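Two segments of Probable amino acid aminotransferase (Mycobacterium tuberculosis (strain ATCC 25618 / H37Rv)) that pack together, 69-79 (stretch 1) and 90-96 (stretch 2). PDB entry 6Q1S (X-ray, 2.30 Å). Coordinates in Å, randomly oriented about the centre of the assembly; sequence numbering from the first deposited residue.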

ATOM      1  N   ARG B  69      25.132   7.675   7.426  1.00 26.55           N
ATOM      2  CA  ARG B  69      24.794   6.465   8.168  1.00 25.70           C
ATOM      3  C   ARG B  69      24.303   5.363   7.236  1.00 25.52           C
ATOM      4  O   ARG B  69      24.611   4.183   7.442  1.00 25.58           O
ATOM      5  CB  ARG B  69      23.739   6.793   9.227  1.00 25.44           C
ATOM      6  CG  ARG B  69      23.804   5.956  10.497  1.00 25.97           C
ATOM      7  CD  ARG B  69      23.510   6.825  11.717  1.00 25.22           C
ATOM      8  NE  ARG B  69      23.239   6.043  12.922  1.00 24.58           N
ATOM      9  CZ  ARG B  69      22.023   5.841  13.422  1.00 25.97           C
ATOM     10  NH1 ARG B  69      20.962   6.366  12.823  1.00 26.71           N
ATOM     11  NH2 ARG B  69      21.868   5.119  14.523  1.00 25.54           N
ATOM     12  N   TRP B  70      23.530   5.727   6.210  1.00 25.32           N
ATOM     13  CA  TRP B  70      23.062   4.736   5.244  1.00 25.20           C
ATOM     14  C   TRP B  70      24.204   4.191   4.394  1.00 25.91           C
ATOM     15  O   TRP B  70      24.219   3.003   4.058  1.00 25.95           O
ATOM     16  CB  TRP B  70      21.968   5.335   4.359  1.00 24.86           C
ATOM     17  CG  TRP B  70      20.615   5.323   4.999  1.00 24.10           C
ATOM     18  CD1 TRP B  70      19.959   6.383   5.554  1.00 24.32           C
ATOM     19  CD2 TRP B  70      19.758   4.188   5.168  1.00 23.62           C
ATOM     20  NE1 TRP B  70      18.741   5.980   6.047  1.00 23.11           N
ATOM     21  CE2 TRP B  70      18.594   4.636   5.823  1.00 23.01           C
ATOM     22  CE3 TRP B  70      19.858   2.836   4.824  1.00 23.69           C
ATOM     23  CZ2 TRP B  70      17.540   3.783   6.141  1.00 22.46           C
ATOM     24  CZ3 TRP B  70      18.809   1.991   5.141  1.00 23.15           C
ATOM     25  CH2 TRP B  70      17.667   2.467   5.794  1.00 22.55           C
ATOM     26  N   ARG B  71      25.162   5.045   4.017  1.00 26.53           N
ATOM     27  CA  ARG B  71      26.273   4.575   3.192  1.00 27.26           C
ATOM     28  C   ARG B  71      27.148   3.573   3.933  1.00 28.30           C
ATOM     29  O   ARG B  71      27.754   2.699   3.305  1.00 30.37           O
ATOM     30  CB  ARG B  71      27.121   5.746   2.692  1.00 27.90           C
ATOM     31  CG  ARG B  71      26.472   6.562   1.586  1.00 27.83           C
ATOM     32  CD  ARG B  71      27.462   7.541   0.965  1.00 28.59           C
ATOM     33  NE  ARG B  71      27.439   8.857   1.595  1.00 28.57           N
ATOM     34  CZ  ARG B  71      26.800   9.911   1.099  1.00 28.44           C
ATOM     35  NH1 ARG B  71      26.129   9.804  -0.038  1.00 28.31           N
ATOM     36  NH2 ARG B  71      26.835  11.072   1.736  1.00 28.47           N
ATOM     37  N   ARG B  72      27.257   3.697   5.256  1.00 27.43           N
ATOM     38  CA  ARG B  72      28.045   2.727   6.010  1.00 28.59           C
ATOM     39  C   ARG B  72      27.325   1.386   6.103  1.00 27.22           C
ATOM     40  O   ARG B  72      27.953   0.330   5.967  1.00 27.60           O
ATOM     41  CB  ARG B  72      28.362   3.263   7.404  1.00 31.04           C
ATOM     42  CG  ARG B  72      29.264   2.344   8.217  1.00 33.67           C
ATOM     43  CD  ARG B  72      29.553   2.935   9.582  1.00 34.69           C
ATOM     44  NE  ARG B  72      28.332   3.131  10.355  1.00 35.34           N
ATOM     45  CZ  ARG B  72      28.253   3.890  11.442  1.00 36.22           C
ATOM     46  NH1 ARG B  72      29.328   4.532  11.881  1.00 36.72           N
ATOM     47  NH2 ARG B  72      27.100   4.014  12.085  1.00 36.27           N
ATOM     48  N   ALA B  73      26.013   1.408   6.354  1.00 26.45           N
ATOM     49  CA  ALA B  73      25.260   0.162   6.445  1.00 26.03           C
ATOM     50  C   ALA B  73      25.274  -0.597   5.123  1.00 26.29           C
ATOM     51  O   ALA B  73      25.379  -1.829   5.110  1.00 26.48           O
ATOM     52  CB  ALA B  73      23.823   0.450   6.884  1.00 25.20           C
ATOM     53  N   VAL B  74      25.177   0.119   4.000  1.00 26.44           N
ATOM     54  CA  VAL B  74      25.240  -0.545   2.701  1.00 26.75           C
ATOM     55  C   VAL B  74      26.647  -1.071   2.439  1.00 27.58           C
ATOM     56  O   VAL B  74      26.822  -2.163   1.886  1.00 27.84           O
ATOM     57  CB  VAL B  74      24.739   0.383   1.575  1.00 28.28           C
ATOM     58  CG1 VAL B  74      23.340   0.879   1.889  1.00 27.93           C
ATOM     59  CG2 VAL B  74      25.676   1.550   1.340  1.00 30.16           C
ATOM     60  N   GLU B  75      27.672  -0.301   2.818  1.00 29.34           N
ATOM     61  CA  GLU B  75      29.046  -0.734   2.585  1.00 30.79           C
ATOM     62  C   GLU B  75      29.388  -1.954   3.429  1.00 31.10           C
ATOM     63  O   GLU B  75      30.067  -2.874   2.956  1.00 33.46           O
ATOM     64  CB  GLU B  75      30.013   0.412   2.883  1.00 31.50           C
ATOM     65  CG  GLU B  75      31.475   0.030   2.760  1.00 33.55           C
ATOM     66  CD  GLU B  75      31.950  -0.017   1.327  1.00 34.98           C
ATOM     67  OE1 GLU B  75      31.198   0.426   0.437  1.00 36.09           O
ATOM     68  OE2 GLU B  75      33.077  -0.498   1.089  1.00 36.29           O
ATOM     69  N   VAL B  76      28.921  -1.983   4.676  1.00 29.13           N
ATOM     70  CA  VAL B  76      29.152  -3.142   5.530  1.00 30.54           C
ATOM     71  C   VAL B  76      28.425  -4.358   4.970  1.00 31.05           C
ATOM     72  O   VAL B  76      28.992  -5.454   4.874  1.00 31.96           O
ATOM     73  CB  VAL B  76      28.715  -2.835   6.975  1.00 30.70           C
ATOM     74  CG1 VAL B  76      28.569  -4.118   7.773  1.00 31.98           C
ATOM     75  CG2 VAL B  76      29.710  -1.896   7.641  1.00 30.31           C
ATOM     76  N   ALA B  77      27.161  -4.179   4.583  1.00 31.04           N
ATOM     77  CA  ALA B  77      26.390  -5.286   4.029  1.00 31.83           C
ATOM     78  C   ALA B  77      26.955  -5.743   2.690  1.00 34.77           C
ATOM     79  O   ALA B  77      26.960  -6.941   2.388  1.00 37.61           O
ATOM     80  CB  ALA B  77      24.923  -4.882   3.881  1.00 30.18           C
ATOM     81  N   THR B  78      27.439  -4.801   1.876  1.00 33.29           N
ATOM     82  CA  THR B  78      28.025  -5.161   0.588  1.00 31.01           C
ATOM     83  C   THR B  78      29.261  -6.032   0.769  1.00 31.43           C
ATOM     84  O   THR B  78      29.380  -7.097   0.153  1.00 31.05           O
ATOM     85  CB  THR B  78      28.365  -3.901  -0.210  1.00 29.28           C
ATOM     86  OG1 THR B  78      27.174  -3.132  -0.418  1.00 28.60           O
ATOM     87  CG2 THR B  78      28.960  -4.265  -1.558  1.00 30.01           C
ATOM     88  N   GLN B  79      30.198  -5.594   1.616  1.00 33.08           N
ATOM     89  CA  GLN B  79      31.425  -6.359   1.809  1.00 35.06           C
ATOM     90  C   GLN B  79      31.156  -7.713   2.449  1.00 35.32           C
ATOM     91  O   GLN B  79      31.927  -8.656   2.248  1.00 35.63           O
ATOM     92  CB  GLN B  79      32.404  -5.570   2.678  1.00 35.10           C
ATOM     93  CG  GLN B  79      32.940  -4.308   2.044  1.00 36.12           C
ATOM     94  CD  GLN B  79      33.747  -3.481   3.021  1.00 36.42           C
ATOM     95  OE1 GLN B  79      34.256  -3.996   4.017  1.00 34.97           O
ATOM     96  NE2 GLN B  79      33.860  -2.188   2.748  1.00 38.36           N
ATOM     97  N   ALA B  90      20.513  -9.057  -3.877  1.00 26.76           N
ATOM     98  CA  ALA B  90      19.383  -8.136  -3.826  1.00 26.12           C
ATOM     99  C   ALA B  90      19.488  -7.366  -2.515  1.00 26.25           C
ATOM    100  O   ALA B  90      19.097  -7.868  -1.458  1.00 27.32           O
ATOM    101  CB  ALA B  90      18.059  -8.885  -3.935  1.00 25.69           C
ATOM    102  N   LEU B  91      20.021  -6.150  -2.588  1.00 26.08           N
ATOM    103  CA  LEU B  91      20.200  -5.299  -1.420  1.00 25.69           C
ATOM    104  C   LEU B  91      19.040  -4.317  -1.335  1.00 25.73           C
ATOM    105  O   LEU B  91      18.741  -3.617  -2.308  1.00 26.74           O
ATOM    106  CB  LEU B  91      21.535  -4.554  -1.493  1.00 26.59           C
ATOM    107  CG  LEU B  91      22.010  -3.836  -0.230  1.00 26.48           C
ATOM    108  CD1 LEU B  91      23.515  -3.980  -0.068  1.00 26.65           C
ATOM    109  CD2 LEU B  91      21.627  -2.371  -0.290  1.00 27.46           C
ATOM    110  N   ARG B  92      18.395  -4.265  -0.171  1.00 24.95           N
ATOM    111  CA  ARG B  92      17.227  -3.421   0.028  1.00 24.83           C
ATOM    112  C   ARG B  92      17.404  -2.577   1.282  1.00 23.47           C
ATOM    113  O   ARG B  92      17.921  -3.056   2.294  1.00 23.48           O
ATOM    114  CB  ARG B  92      15.941  -4.254   0.146  1.00 28.97           C
ATOM    115  CG  ARG B  92      15.318  -4.617  -1.194  1.00 33.59           C
ATOM    116  CD  ARG B  92      14.205  -5.646  -1.039  1.00 36.43           C
ATOM    117  NE  ARG B  92      14.638  -6.884  -0.397  1.00 39.84           N
ATOM    118  CZ  ARG B  92      13.810  -7.870  -0.064  1.00 40.89           C
ATOM    119  NH1 ARG B  92      12.513  -7.763  -0.321  1.00 41.20           N
ATOM    120  NH2 ARG B  92      14.277  -8.963   0.525  1.00 42.02           N
ATOM    121  N   LEU B  93      16.988  -1.315   1.198  1.00 23.26           N
ATOM    122  CA  LEU B  93      17.001  -0.384   2.323  1.00 22.99           C
ATOM    123  C   LEU B  93      15.575  -0.197   2.822  1.00 22.31           C
ATOM    124  O   LEU B  93      14.730   0.321   2.090  1.00 22.15           O
ATOM    125  CB  LEU B  93      17.589   0.965   1.909  1.00 23.30           C
ATOM    126  CG  LEU B  93      18.677   0.923   0.841  1.00 24.00           C
ATOM    127  CD1 LEU B  93      19.013   2.326   0.365  1.00 24.26           C
ATOM    128  CD2 LEU B  93      19.901   0.244   1.403  1.00 24.41           C
ATOM    129  N   ILE B  94      15.310  -0.603   4.059  1.00 21.96           N
ATOM    130  CA  ILE B  94      13.978  -0.497   4.645  1.00 21.34           C
ATOM    131  C   ILE B  94      13.975   0.670   5.623  1.00 21.13           C
ATOM    132  O   ILE B  94      14.768   0.698   6.570  1.00 21.25           O
ATOM    133  CB  ILE B  94      13.560  -1.800   5.342  1.00 21.10           C
ATOM    134  CG1 ILE B  94      13.774  -2.995   4.410  1.00 21.42           C
ATOM    135  CG2 ILE B  94      12.107  -1.717   5.789  1.00 20.51           C
ATOM    136  CD1 ILE B  94      12.894  -2.976   3.181  1.00 21.37           C
ATOM    137  N   TYR B  95      13.084   1.633   5.394  1.00 20.86           N
ATOM    138  CA  TYR B  95      13.005   2.855   6.193  1.00 20.69           C
ATOM    139  C   TYR B  95      11.537   3.078   6.544  1.00 20.14           C
ATOM    140  O   TYR B  95      10.757   3.553   5.713  1.00 20.06           O
ATOM    141  CB  TYR B  95      13.594   4.041   5.436  1.00 21.08           C
ATOM    142  CG  TYR B  95      13.739   5.307   6.252  1.00 21.04           C
ATOM    143  CD1 TYR B  95      14.141   5.260   7.579  1.00 20.95           C
ATOM    144  CD2 TYR B  95      13.501   6.551   5.682  1.00 21.14           C
ATOM    145  CE1 TYR B  95      14.280   6.419   8.325  1.00 20.95           C
ATOM    146  CE2 TYR B  95      13.640   7.713   6.416  1.00 21.15           C
ATOM    147  CZ  TYR B  95      14.029   7.644   7.735  1.00 21.06           C
ATOM    148  OH  TYR B  95      14.168   8.802   8.469  1.00 22.07           O
ATOM    149  N   SER B  96      11.167   2.741   7.775  1.00 21.61           N
ATOM    150  CA  SER B  96       9.790   2.810   8.232  1.00 22.95           C
ATOM    151  C   SER B  96       9.624   3.902   9.279  1.00 23.29           C
ATOM    152  O   SER B  96      10.596   4.378   9.871  1.00 25.06           O
ATOM    153  CB  SER B  96       9.347   1.468   8.821  1.00 21.43           C
ATOM    154  OG  SER B  96       8.443   1.657   9.895  1.00 20.64           O
TER

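Residues 69-79 form part of a helix and residues 90-96 part of a strand, and the two run roughly antiparallel, with 152° between their N-to-C directions and 10.2 Å between their axes at closest approach. The backbones are nearest at Val 74 and Leu 91, whose CA atoms lie 8.1 Å apart, a spacing too wide for backbone hydrogen bonds and filled instead by side chains. No hydrogen bond crosses the interface; the 308 Å² buried between the stretches, both sides summed, is largely apolar. Within the helix, i to i+4 backbone hydrogen bonds hold the turns; the alternation of the strand directs Leu 91, Leu 93 and Tyr 95 toward it.

At the start of stretch 2, Ala 90 does not reach the helix. Leu 91 does, and it meets the middle and C-terminal part of stretch 1. Its CD2 lies 4.3 Å from Val 74 CG1, and its CD1 lies 4.3 Å from Ala 77 CB, a contact between two methyl groups. The same CD1 is 3.8 Å from Thr 78 OG1, a polar atom that can sit beside a methyl group because its hydroxyl is already engaged: Thr 78 OG1 donates to Val 74 O, 2.5 Å away, one turn back along the helix. That carbonyl also accepts the backbone bond from Thr 78 N at 2.7 Å.

Arg 92 makes no contact with the helix, and its guanidinium is hydrogen-bonded elsewhere in the structure. Leu 93 returns to the interface and bridges two helical residues one turn apart. Its CD2 packs 3.5 Å from Val 74 CG1, a tight van der Waals contact, and its CB lies 3.6 Å from Trp 70 CZ3. Val 74 thus touches both leucines through CG1.

Ile 94 points its CA-to-CB bond away from the helix, yet its backbone takes part: Ile 94 O lies 3.5 Å from Trp 70 CH2, at the edge of the indole and near its plane. This placement brings the carbonyl oxygen to the weakly positive rim of the aromatic ring. Tyr 95 completes the contact. Trp 70 CZ2 approaches Tyr 95 CD1 at 4.0 Å, and the rings form an edge-to-face pair, the edge of Trp 70 directed toward the face of Tyr 95, with planes at 82° and the centroid of the five-membered ring 6.0 Å from that of the tyrosine. Trp 70 therefore spans three successive strand residues, and Ser 96 lies beyond its reach.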